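Local atomic coordinates of heme utilization cystosolic carrier protein HutX (Pectobacterium carotovorum, PDB entry 2PH0), a protein that probably carries heme in the cytosol during heme uptake and utilization. Residues B[46-49]-B[50-54]. Sequence-based numbering, arbitrary orientation.
Sequences DRFD and QVWDT
Arg47 and Val51 open a run of i to i+4 backbone bonds at the start of helix 48-55: Val51 N donates to Arg47 O, Trp52 N to Phe48 O and Asp53 N to Asp49 O, at 3.0, 2.8 and 3.0 Å. Arg47 holds the N-cap position after a short 3-10 segment, and a water joins the preceding carbonyl, Asp46 O, to Gln50 N in the first turn. The Arg47 chain bends at both chi2 and chi3, which lays its guanidinium alongside the extended Gln50. Side-on, NE and NH2 of Arg47 both donate to Gln50 OE1, each at 3.0 Å. That oxygen lies in the guanidinium plane, but the amide plane is turned 60° from it: NE approaches from above the carbonyl plane, NH2 closer to it. Phe48 and Trp52 both have CG anti to the backbone N (chi1 -179° and -173°), which sends the two rings off the helix side by side. The rings lie close to parallel but so far offset that they hardly cover one another, and Phe48 CZ meets Trp52 CE3 at 3.9 Å. Thr54 OG1 donates to Gln50 O at 2.7 Å, from the face of the carbonyl plane opposite to Thr54 N. The aromatic pair packs inward on Ile100 of strand 96-101; Phe48 also meets Phe125 of strand 118-126, while Trp52 stands edge-to-face with Phe88 and donates from NE1 to Pro79 O. Asp49 OD1 is hydrogen-bonded to His83 NE2, in strand 81-84, whereas Gln50 and Thr54 lie against helix 148-160, so this short helix packs between residues of both sheets and the C-terminal helix.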
ATOM      1  N   ASP B  46      19.594  -0.630  -6.543  1.00 25.50           N
ATOM      2  CA  ASP B  46      20.703  -1.024  -5.688  1.00 29.35           C
ATOM      3  C   ASP B  46      21.020   0.001  -4.598  1.00 26.77           C
ATOM      4  O   ASP B  46      21.690  -0.318  -3.620  1.00 28.30           O
ATOM      5  CB  ASP B  46      21.946  -1.263  -6.553  1.00 36.70           C
ATOM      6  CG  ASP B  46      23.043  -1.992  -5.812  1.00 51.68           C
ATOM      7  OD1 ASP B  46      22.795  -3.127  -5.352  1.00 65.25           O
ATOM      8  OD2 ASP B  46      24.155  -1.432  -5.693  1.00 68.38           O
ATOM      9  N   ARG B  47      20.530   1.226  -4.760  1.00 25.07           N
ATOM     10  CA  ARG B  47      20.777   2.282  -3.781  1.00 22.80           C
ATOM     11  C   ARG B  47      19.646   2.402  -2.763  1.00 21.47           C
ATOM     12  O   ARG B  47      19.615   3.343  -1.970  1.00 23.05           O
ATOM     13  CB  ARG B  47      20.948   3.634  -4.492  1.00 22.86           C
ATOM     14  CG  ARG B  47      22.024   3.662  -5.581  1.00 32.37           C
ATOM     15  CD  ARG B  47      23.405   3.334  -5.027  1.00 38.18           C
ATOM     16  NE  ARG B  47      23.998   4.439  -4.277  1.00 45.23           N
ATOM     17  CZ  ARG B  47      24.646   5.460  -4.832  1.00 47.90           C
ATOM     18  NH1 ARG B  47      24.789   5.523  -6.149  1.00 38.68           N
ATOM     19  NH2 ARG B  47      25.159   6.417  -4.069  1.00 43.26           N
ATOM     20  N   PHE B  48      18.726   1.442  -2.775  1.00 21.07           N
ATOM     21  CA  PHE B  48      17.576   1.469  -1.874  1.00 20.42           C
ATOM     22  C   PHE B  48      17.851   1.762  -0.402  1.00 20.77           C
ATOM     23  O   PHE B  48      17.213   2.635   0.185  1.00 21.95           O
ATOM     24  CB  PHE B  48      16.791   0.157  -1.992  1.00 26.00           C
ATOM     25  CG  PHE B  48      15.569   0.101  -1.116  1.00 26.13           C
ATOM     26  CD1 PHE B  48      15.665  -0.309   0.213  1.00 33.88           C
ATOM     27  CD2 PHE B  48      14.325   0.479  -1.614  1.00 29.64           C
ATOM     28  CE1 PHE B  48      14.540  -0.342   1.035  1.00 28.95           C
ATOM     29  CE2 PHE B  48      13.193   0.450  -0.802  1.00 30.30           C
ATOM     30  CZ  PHE B  48      13.302   0.037   0.525  1.00 23.14           C
ATOM     31  N   ASP B  49      18.781   1.032   0.204  1.00 22.58           N
ATOM     32  CA  ASP B  49      19.077   1.233   1.616  1.00 22.76           C
ATOM     33  C   ASP B  49      19.621   2.623   1.915  1.00 21.52           C
ATOM     34  O   ASP B  49      19.286   3.230   2.935  1.00 25.81           O
ATOM     35  CB  ASP B  49      20.067   0.170   2.101  1.00 26.06           C
ATOM     36  CG  ASP B  49      19.585  -1.236   1.820  1.00 29.44           C
ATOM     37  OD1 ASP B  49      18.376  -1.495   2.023  1.00 27.52           O
ATOM     38  OD2 ASP B  49      20.408  -2.079   1.403  1.00 46.47           O
ATOM     39  N   GLN B  50      20.477   3.113   1.028  1.00 21.72           N
ATOM     40  CA  GLN B  50      21.063   4.432   1.183  1.00 26.65           C
ATOM     41  C   GLN B  50      19.939   5.461   1.154  1.00 25.07           C
ATOM     42  O   GLN B  50      19.877   6.368   1.986  1.00 26.14           O
ATOM     43  CB  GLN B  50      22.033   4.697   0.034  1.00 27.24           C
ATOM     44  CG  GLN B  50      22.818   5.989   0.158  1.00 38.58           C
ATOM     45  CD  GLN B  50      23.738   6.206  -1.025  1.00 45.50           C
ATOM     46  OE1 GLN B  50      24.469   5.301  -1.424  1.00 47.64           O
ATOM     47  NE2 GLN B  50      23.711   7.409  -1.588  1.00 44.63           N
ATOM     48  N   VAL B  51      19.046   5.303   0.185  1.00 20.66           N
ATOM     49  CA  VAL B  51      17.918   6.212   0.025  1.00 16.82           C
ATOM     50  C   VAL B  51      16.937   6.161   1.194  1.00 19.67           C
ATOM     51  O   VAL B  51      16.587   7.189   1.760  1.00 17.16           O
ATOM     52  CB  VAL B  51      17.172   5.912  -1.297  1.00 13.22           C
ATOM     53  CG1 VAL B  51      15.837   6.676  -1.352  1.00 16.72           C
ATOM     54  CG2 VAL B  51      18.056   6.288  -2.473  1.00 17.22           C
ATOM     55  N   TRP B  52      16.497   4.965   1.569  1.00 19.93           N
ATOM     56  CA  TRP B  52      15.551   4.837   2.665  1.00 20.91           C
ATOM     57  C   TRP B  52      16.091   5.365   3.994  1.00 20.11           C
ATOM     58  O   TRP B  52      15.404   6.110   4.691  1.00 20.03           O
ATOM     59  CB  TRP B  52      15.119   3.375   2.821  1.00 22.01           C
ATOM     60  CG  TRP B  52      14.029   3.189   3.823  1.00 19.45           C
ATOM     61  CD1 TRP B  52      14.165   3.124   5.179  1.00 22.96           C
ATOM     62  CD2 TRP B  52      12.628   3.094   3.554  1.00 23.60           C
ATOM     63  NE1 TRP B  52      12.930   2.996   5.773  1.00 20.71           N
ATOM     64  CE2 TRP B  52      11.970   2.973   4.797  1.00 22.68           C
ATOM     65  CE3 TRP B  52      11.860   3.100   2.380  1.00 25.38           C
ATOM     66  CZ2 TRP B  52      10.581   2.858   4.903  1.00 22.86           C
ATOM     67  CZ3 TRP B  52      10.477   2.985   2.489  1.00 18.53           C
ATOM     68  CH2 TRP B  52       9.854   2.867   3.741  1.00 30.46           C
ATOM     69  N   ASP B  53      17.312   4.976   4.350  1.00 24.74           N
ATOM     70  CA  ASP B  53      17.907   5.427   5.606  1.00 25.89           C
ATOM     71  C   ASP B  53      17.954   6.949   5.683  1.00 25.70           C
ATOM     72  O   ASP B  53      17.676   7.532   6.730  1.00 25.91           O
ATOM     73  CB  ASP B  53      19.322   4.860   5.772  1.00 30.34           C
ATOM     74  CG  ASP B  53      19.320   3.384   6.124  1.00 35.80           C
ATOM     75  OD1 ASP B  53      18.602   3.007   7.073  1.00 41.90           O
ATOM     76  OD2 ASP B  53      20.038   2.605   5.465  1.00 37.57           O
ATOM     77  N   THR B  54      18.297   7.582   4.566  1.00 27.99           N
ATOM     78  CA  THR B  54      18.377   9.039   4.508  1.00 24.36           C
ATOM     79  C   THR B  54      17.010   9.696   4.706  1.00 21.97           C
ATOM     80  O   THR B  54      16.860  10.590   5.542  1.00 21.26           O
ATOM     81  CB  THR B  54      18.961   9.500   3.167  1.00 25.72           C
ATOM     82  OG1 THR B  54      20.236   8.883   2.970  1.00 23.78           O
ATOM     83  CG2 THR B  54      19.134  11.011   3.151  1.00 25.56           C
TER
HETATM   84  O   HOH W   1      22.234   1.300  -0.918  1.00 37.00           O